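Local atomic coordinates of naphthalene dioxygenase large subunit (PDB entry 2B1X), a protein that is the large subunit of a Rieske-type non-heme iron dioxygenase, carrying a [2Fe-2S] cluster and a separate iron ion. Residues S19-P31 and A388-L402. Residues are numbered along the deposited sequence; the frame is centred on the assembly and turned at random.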
ATOM      1  N   SER A  19      34.614  -4.647  22.733  1.00 18.81           N
ATOM      2  CA  SER A  19      36.032  -4.673  22.350  1.00 18.73           C
ATOM      3  C   SER A  19      36.319  -3.620  21.272  1.00 18.11           C
ATOM      4  O   SER A  19      36.957  -2.609  21.561  1.00 18.28           O
ATOM      5  CB  SER A  19      36.477  -6.070  21.935  1.00 18.38           C
ATOM      6  OG  SER A  19      35.583  -6.566  20.962  1.00 23.58           O
ATOM      7  N   ASP A  20      35.822  -3.839  20.047  1.00 17.77           N
ATOM      8  CA  ASP A  20      35.901  -2.828  18.980  1.00 16.86           C
ATOM      9  C   ASP A  20      35.005  -1.610  19.266  1.00 15.60           C
ATOM     10  O   ASP A  20      35.216  -0.562  18.692  1.00 15.08           O
ATOM     11  CB  ASP A  20      35.499  -3.440  17.617  1.00 17.60           C
ATOM     12  CG  ASP A  20      36.526  -4.433  17.079  1.00 20.10           C
ATOM     13  OD1 ASP A  20      37.628  -4.561  17.666  1.00 20.89           O
ATOM     14  OD2 ASP A  20      36.327  -5.144  16.069  1.00 22.57           O
ATOM     15  N   TRP A  21      34.012  -1.771  20.152  1.00 15.07           N
ATOM     16  CA  TRP A  21      32.927  -0.790  20.352  1.00 14.60           C
ATOM     17  C   TRP A  21      32.143  -0.535  19.045  1.00 14.09           C
ATOM     18  O   TRP A  21      31.905   0.620  18.673  1.00 12.83           O
ATOM     19  CB  TRP A  21      33.445   0.533  20.943  1.00 13.93           C
ATOM     20  CG  TRP A  21      34.014   0.438  22.371  1.00 15.06           C
ATOM     21  CD1 TRP A  21      34.515  -0.686  22.981  1.00 15.79           C
ATOM     22  CD2 TRP A  21      34.119   1.494  23.342  1.00 14.81           C
ATOM     23  NE1 TRP A  21      34.936  -0.389  24.258  1.00 17.05           N
ATOM     24  CE2 TRP A  21      34.720   0.941  24.505  1.00 16.15           C
ATOM     25  CE3 TRP A  21      33.808   2.863  23.338  1.00 15.14           C
ATOM     26  CZ2 TRP A  21      34.980   1.700  25.664  1.00 15.59           C
ATOM     27  CZ3 TRP A  21      34.080   3.621  24.478  1.00 15.56           C
ATOM     28  CH2 TRP A  21      34.654   3.029  25.633  1.00 15.46           C
ATOM     29  N   THR A  22      31.812  -1.612  18.342  1.00 13.79           N
ATOM     30  CA  THR A  22      30.950  -1.542  17.162  1.00 14.61           C
ATOM     31  C   THR A  22      29.800  -2.506  17.349  1.00 14.37           C
ATOM     32  O   THR A  22      29.834  -3.327  18.255  1.00 14.93           O
ATOM     33  CB  THR A  22      31.690  -1.871  15.856  1.00 14.16           C
ATOM     34  OG1 THR A  22      32.077  -3.250  15.856  1.00 15.47           O
ATOM     35  CG2 THR A  22      33.011  -1.080  15.734  1.00 15.13           C
ATOM     36  N   VAL A  23      28.789  -2.400  16.497  1.00 14.67           N
ATOM     37  CA  VAL A  23      27.630  -3.317  16.516  1.00 14.36           C
ATOM     38  C   VAL A  23      27.287  -3.619  15.051  1.00 14.64           C
ATOM     39  O   VAL A  23      27.381  -2.699  14.240  1.00 14.58           O
ATOM     40  CB  VAL A  23      26.407  -2.668  17.274  1.00 14.47           C
ATOM     41  CG1 VAL A  23      25.107  -3.531  17.123  1.00 15.51           C
ATOM     42  CG2 VAL A  23      26.717  -2.514  18.728  1.00 12.67           C
ATOM     43  N   PRO A  24      26.944  -4.874  14.698  1.00 14.49           N
ATOM     44  CA  PRO A  24      26.517  -5.215  13.332  1.00 14.40           C
ATOM     45  C   PRO A  24      25.322  -4.418  12.833  1.00 14.02           C
ATOM     46  O   PRO A  24      24.314  -4.298  13.518  1.00 14.22           O
ATOM     47  CB  PRO A  24      26.106  -6.690  13.444  1.00 14.64           C
ATOM     48  CG  PRO A  24      26.880  -7.197  14.616  1.00 15.60           C
ATOM     49  CD  PRO A  24      26.968  -6.071  15.564  1.00 14.77           C
ATOM     50  N   ALA A  25      25.454  -3.911  11.617  1.00 13.46           N
ATOM     51  CA  ALA A  25      24.421  -3.108  10.968  1.00 13.28           C
ATOM     52  C   ALA A  25      23.159  -3.874  10.647  1.00 13.42           C
ATOM     53  O   ALA A  25      22.106  -3.271  10.371  1.00 12.61           O
ATOM     54  CB  ALA A  25      25.010  -2.458   9.660  1.00 12.19           C
ATOM     55  N   ALA A  26      23.254  -5.207  10.623  1.00 13.66           N
ATOM     56  CA  ALA A  26      22.133  -6.024  10.219  1.00 13.45           C
ATOM     57  C   ALA A  26      20.962  -5.927  11.199  1.00 14.29           C
ATOM     58  O   ALA A  26      19.863  -6.384  10.881  1.00 14.79           O
ATOM     59  CB  ALA A  26      22.559  -7.467  10.078  1.00 14.08           C
ATOM     60  N   ILE A  27      21.168  -5.311  12.359  1.00 14.36           N
ATOM     61  CA  ILE A  27      20.106  -5.276  13.369  1.00 14.72           C
ATOM     62  C   ILE A  27      19.022  -4.219  13.139  1.00 14.27           C
ATOM     63  O   ILE A  27      17.975  -4.285  13.775  1.00 14.75           O
ATOM     64  CB  ILE A  27      20.673  -5.124  14.780  1.00 15.18           C
ATOM     65  CG1 ILE A  27      21.235  -3.709  14.964  1.00 15.56           C
ATOM     66  CG2 ILE A  27      21.693  -6.226  15.083  1.00 15.68           C
ATOM     67  CD1 ILE A  27      21.459  -3.332  16.406  1.00 16.21           C
ATOM     68  N   ILE A  28      19.253  -3.280  12.223  1.00 13.99           N
ATOM     69  CA  ILE A  28      18.359  -2.147  12.053  1.00 14.19           C
ATOM     70  C   ILE A  28      17.065  -2.431  11.272  1.00 14.07           C
ATOM     71  O   ILE A  28      15.960  -2.105  11.733  1.00 14.15           O
ATOM     72  CB  ILE A  28      19.122  -0.923  11.449  1.00 14.24           C
ATOM     73  CG1 ILE A  28      20.159  -0.397  12.453  1.00 15.84           C
ATOM     74  CG2 ILE A  28      18.156   0.188  11.088  1.00 12.80           C
ATOM     75  CD1 ILE A  28      21.180   0.524  11.837  1.00 18.97           C
ATOM     76  N   ASN A  29      17.209  -3.003  10.088  1.00 13.11           N
ATOM     77  CA  ASN A  29      16.074  -3.208   9.198  1.00 12.55           C
ATOM     78  C   ASN A  29      16.165  -4.606   8.568  1.00 12.39           C
ATOM     79  O   ASN A  29      16.772  -4.773   7.511  1.00 13.49           O
ATOM     80  CB  ASN A  29      16.079  -2.121   8.118  1.00 11.69           C
ATOM     81  CG  ASN A  29      14.926  -2.244   7.158  1.00 12.53           C
ATOM     82  OD1 ASN A  29      14.046  -3.113   7.324  1.00 13.23           O
ATOM     83  ND2 ASN A  29      14.930  -1.415   6.116  1.00  9.55           N
ATOM     84  N   ASP A  30      15.591  -5.596   9.233  1.00 12.53           N
ATOM     85  CA  ASP A  30      15.624  -6.981   8.752  1.00 13.01           C
ATOM     86  C   ASP A  30      14.377  -7.761   9.193  1.00 12.82           C
ATOM     87  O   ASP A  30      14.076  -7.775  10.373  1.00 11.77           O
ATOM     88  CB  ASP A  30      16.890  -7.652   9.286  1.00 12.91           C
ATOM     89  CG  ASP A  30      17.082  -9.028   8.716  1.00 15.42           C
ATOM     90  OD1 ASP A  30      16.710 -10.005   9.400  1.00 16.92           O
ATOM     91  OD2 ASP A  30      17.547  -9.224   7.582  1.00 16.93           O
ATOM     92  N   PRO A  31      13.674  -8.445   8.268  1.00 13.49           N
ATOM     93  CA  PRO A  31      12.433  -9.153   8.626  1.00 13.91           C
ATOM     94  C   PRO A  31      12.649 -10.225   9.720  1.00 13.99           C
ATOM     95  O   PRO A  31      11.816 -10.333  10.611  1.00 14.01           O
ATOM     96  CB  PRO A  31      11.985  -9.809   7.314  1.00 14.54           C
ATOM     97  CG  PRO A  31      12.709  -9.107   6.248  1.00 14.99           C
ATOM     98  CD  PRO A  31      14.006  -8.608   6.843  1.00 13.84           C
ATOM     99  N   ALA A 388      24.979  -3.284   2.729  1.00 11.15           N
ATOM    100  CA  ALA A 388      24.974  -2.377   3.867  1.00 12.08           C
ATOM    101  C   ALA A 388      24.958  -3.167   5.209  1.00 12.46           C
ATOM    102  O   ALA A 388      25.632  -2.808   6.197  1.00 13.05           O
ATOM    103  CB  ALA A 388      23.735  -1.446   3.766  1.00 10.46           C
ATOM    104  N   LYS A 389      24.222  -4.267   5.192  1.00 13.18           N
ATOM    105  CA  LYS A 389      23.941  -5.085   6.371  1.00 14.10           C
ATOM    106  C   LYS A 389      25.155  -5.870   6.849  1.00 14.11           C
ATOM    107  O   LYS A 389      25.156  -6.336   7.981  1.00 14.71           O
ATOM    108  CB  LYS A 389      22.814  -6.056   6.067  1.00 13.48           C
ATOM    109  CG  LYS A 389      21.378  -5.497   6.270  1.00 16.66           C
ATOM    110  CD  LYS A 389      20.388  -6.594   5.796  1.00 18.90           C
ATOM    111  CE  LYS A 389      19.012  -6.441   6.398  1.00 21.83           C
ATOM    112  NZ  LYS A 389      18.031  -7.259   5.659  1.00 25.21           N
ATOM    113  N   THR A 390      26.170  -6.011   5.998  1.00 13.92           N
ATOM    114  CA  THR A 390      27.395  -6.728   6.360  1.00 14.22           C
ATOM    115  C   THR A 390      28.394  -5.838   7.064  1.00 15.39           C
ATOM    116  O   THR A 390      29.428  -6.293   7.566  1.00 15.64           O
ATOM    117  CB  THR A 390      28.057  -7.377   5.122  1.00 14.44           C
ATOM    118  OG1 THR A 390      28.545  -6.357   4.234  1.00 14.48           O
ATOM    119  CG2 THR A 390      27.080  -8.222   4.309  1.00 13.80           C
ATOM    120  N   GLY A 391      28.085  -4.550   7.139  1.00 15.90           N
ATOM    121  CA  GLY A 391      28.921  -3.642   7.884  1.00 15.99           C
ATOM    122  C   GLY A 391      28.575  -3.498   9.367  1.00 16.84           C
ATOM    123  O   GLY A 391      27.762  -4.254   9.961  1.00 16.80           O
ATOM    124  N   GLU A 392      29.215  -2.518   9.968  1.00 16.39           N
ATOM    125  CA  GLU A 392      29.103  -2.284  11.396  1.00 17.77           C
ATOM    126  C   GLU A 392      28.636  -0.841  11.652  1.00 16.86           C
ATOM    127  O   GLU A 392      28.801   0.046  10.799  1.00 17.33           O
ATOM    128  CB  GLU A 392      30.452  -2.600  12.085  1.00 18.44           C
ATOM    129  CG  GLU A 392      31.585  -1.658  11.727  1.00 22.15           C
ATOM    130  CD  GLU A 392      32.282  -1.969  10.385  1.00 28.60           C
ATOM    131  OE1 GLU A 392      31.784  -1.544   9.308  1.00 30.29           O
ATOM    132  OE2 GLU A 392      33.364  -2.611  10.390  1.00 33.63           O
ATOM    133  N   LEU A 393      27.979  -0.638  12.776  1.00 15.14           N
ATOM    134  CA  LEU A 393      27.725   0.701  13.304  1.00 14.88           C
ATOM    135  C   LEU A 393      28.889   1.106  14.219  1.00 14.05           C
ATOM    136  O   LEU A 393      29.410   0.256  14.950  1.00 13.37           O
ATOM    137  CB  LEU A 393      26.424   0.666  14.085  1.00 14.60           C
ATOM    138  CG  LEU A 393      25.184   0.186  13.320  1.00 16.03           C
ATOM    139  CD1 LEU A 393      23.963   0.033  14.261  1.00 16.14           C
ATOM    140  CD2 LEU A 393      24.843   1.098  12.122  1.00 14.62           C
ATOM    141  N   ASN A 394      29.299   2.388  14.186  1.00 12.97           N
ATOM    142  CA  ASN A 394      30.435   2.809  14.970  1.00 11.94           C
ATOM    143  C   ASN A 394      29.955   3.429  16.293  1.00 11.66           C
ATOM    144  O   ASN A 394      29.354   4.510  16.315  1.00 10.30           O
ATOM    145  CB  ASN A 394      31.351   3.773  14.155  1.00 12.72           C
ATOM    146  CG  ASN A 394      32.640   4.171  14.909  1.00 12.49           C
ATOM    147  OD1 ASN A 394      32.587   4.819  15.953  1.00 10.29           O
ATOM    148  ND2 ASN A 394      33.805   3.821  14.337  1.00 12.95           N
ATOM    149  N   TYR A 395      30.228   2.720  17.389  1.00 10.38           N
ATOM    150  CA  TYR A 395      29.950   3.222  18.703  1.00 10.14           C
ATOM    151  C   TYR A 395      31.252   3.494  19.490  1.00 10.07           C
ATOM    152  O   TYR A 395      31.297   3.342  20.736  1.00  9.78           O
ATOM    153  CB  TYR A 395      29.055   2.208  19.427  1.00  9.42           C
ATOM    154  CG  TYR A 395      27.623   2.256  18.921  1.00 11.77           C
ATOM    155  CD1 TYR A 395      27.139   1.257  18.081  1.00 11.63           C
ATOM    156  CD2 TYR A 395      26.742   3.297  19.306  1.00 11.95           C
ATOM    157  CE1 TYR A 395      25.838   1.295  17.613  1.00 11.98           C
ATOM    158  CE2 TYR A 395      25.408   3.316  18.843  1.00 11.42           C
ATOM    159  CZ  TYR A 395      24.992   2.317  17.990  1.00 12.59           C
ATOM    160  OH  TYR A 395      23.720   2.303  17.497  1.00 10.51           O
ATOM    161  N   GLN A 396      32.294   3.919  18.767  1.00  9.37           N
ATOM    162  CA  GLN A 396      33.620   4.052  19.374  1.00 10.63           C
ATOM    163  C   GLN A 396      33.913   5.371  20.116  1.00 11.10           C
ATOM    164  O   GLN A 396      35.052   5.622  20.509  1.00 10.13           O
ATOM    165  CB  GLN A 396      34.714   3.851  18.321  1.00 11.46           C
ATOM    166  CG  GLN A 396      34.643   2.494  17.571  1.00 11.17           C
ATOM    167  CD  GLN A 396      35.876   2.279  16.710  1.00 12.30           C
ATOM    168  OE1 GLN A 396      36.335   3.201  16.025  1.00  9.66           O
ATOM    169  NE2 GLN A 396      36.403   1.059  16.724  1.00 11.94           N
ATOM    170  N   MET A 397      32.913   6.218  20.277  1.00 12.06           N
ATOM    171  CA  MET A 397      33.118   7.488  20.981  1.00 12.47           C
ATOM    172  C   MET A 397      33.602   7.247  22.413  1.00 13.63           C
ATOM    173  O   MET A 397      32.868   6.719  23.254  1.00 13.12           O
ATOM    174  CB  MET A 397      31.822   8.307  20.981  1.00 12.69           C
ATOM    175  CG  MET A 397      32.009   9.738  21.460  1.00 12.60           C
ATOM    176  SD  MET A 397      30.449  10.562  21.558  1.00 13.61           S
ATOM    177  CE  MET A 397      30.223  11.009  19.892  1.00 14.29           C
ATOM    178  N   GLY A 398      34.864   7.630  22.686  1.00 14.21           N
ATOM    179  CA  GLY A 398      35.394   7.533  24.039  1.00 15.34           C
ATOM    180  C   GLY A 398      36.294   6.316  24.191  1.00 16.62           C
ATOM    181  O   GLY A 398      36.945   6.134  25.222  1.00 16.70           O
ATOM    182  N   ARG A 399      36.339   5.475  23.172  1.00 17.29           N
ATOM    183  CA  ARG A 399      37.216   4.306  23.216  1.00 18.74           C
ATOM    184  C   ARG A 399      38.641   4.785  23.504  1.00 19.12           C
ATOM    185  O   ARG A 399      39.160   5.727  22.856  1.00 17.81           O
ATOM    186  CB  ARG A 399      37.167   3.536  21.915  1.00 18.44           C
ATOM    187  CG  ARG A 399      37.603   2.098  22.020  1.00 19.80           C
ATOM    188  CD  ARG A 399      37.457   1.331  20.718  1.00 22.44           C
ATOM    189  NE  ARG A 399      37.952  -0.034  20.814  1.00 25.91           N
ATOM    190  CZ  ARG A 399      39.182  -0.398  20.457  1.00 30.24           C
ATOM    191  NH1 ARG A 399      40.028   0.508  19.986  1.00 31.48           N
ATOM    192  NH2 ARG A 399      39.570  -1.665  20.568  1.00 29.03           N
ATOM    193  N   GLY A 400      39.239   4.156  24.508  1.00 20.56           N
ATOM    194  CA  GLY A 400      40.600   4.461  24.901  1.00 22.06           C
ATOM    195  C   GLY A 400      40.709   5.713  25.727  1.00 23.80           C
ATOM    196  O   GLY A 400      41.819   6.100  26.077  1.00 24.51           O
ATOM    197  N   VAL A 401      39.575   6.333  26.055  1.00 24.28           N
ATOM    198  CA  VAL A 401      39.553   7.596  26.795  1.00 25.37           C
ATOM    199  C   VAL A 401      38.617   7.589  28.018  1.00 25.53           C
ATOM    200  O   VAL A 401      38.990   8.133  29.048  1.00 26.65           O
ATOM    201  CB  VAL A 401      39.166   8.801  25.870  1.00 25.69           C
ATOM    202  CG1 VAL A 401      39.398  10.131  26.554  1.00 26.52           C
ATOM    203  CG2 VAL A 401      39.921   8.756  24.556  1.00 26.49           C
ATOM    204  N   LEU A 402      37.419   7.008  27.906  1.00 25.40           N
ATOM    205  CA  LEU A 402      36.401   7.053  28.979  1.00 25.62           C
ATOM    206  C   LEU A 402      36.880   6.421  30.278  1.00 25.57           C
ATOM    207  O   LEU A 402      37.361   5.265  30.282  1.00 25.27           O
ATOM    208  CB  LEU A 402      35.109   6.334  28.557  1.00 25.55           C
ATOM    209  CG  LEU A 402      34.103   6.960  27.577  1.00 26.08           C
ATOM    210  CD1 LEU A 402      32.913   6.012  27.418  1.00 25.57           C
ATOM    211  CD2 LEU A 402      33.642   8.329  28.044  1.00 25.18           C
TER
HETATM  212  O   HOH W   1      26.367  -6.642  10.230  1.00 36.88           O
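The carbonyl oxygen of Ser19 is gripped side-on by Arg399, whose NE lies 2.9 Å and NH2 3.0 Å from Ser19 O, with that oxygen in the guanidinium plane. NE arrives in the carbonyl plane, whereas NH2 stands above it. With CG anti to the backbone N (chi1 -158°) and the chain extended to NE, the arginine runs across one face of the Trp21 indole, Arg399 CG 3.8 Å above the plane of the Trp21 ring, and its guanidinium stands perpendicular to the ring. Arg399 CA adds a CH-pi contact over the six-membered ring, and Leu402 CD1 meets Trp21 CH2. Next to this, Gln396 NE2 donates to Asp20 O at 2.8 Å, nearly in its own amide plane, while an Asx turn at Asn394 holds Gln396 N. Strands 22-24 and 392-394 then pair antiparallel through Val23 and Leu393, and Leu393 packs on Ile28 CD1. At the far end Lys389 NZ forms a salt bridge with Asp30 OD2 (2.8 Å), on its anti lone pair, as Asp30 OD1 caps the following helix. Arg89 of the second subunit takes the Glu392 carboxylate. The arginine-carbonyl grip and the salt bridge thus hold opposite ends of the contact, with the strand pairing between them, joining 19-31 to 388-402 of the catalytic-domain family region beside the second subunit.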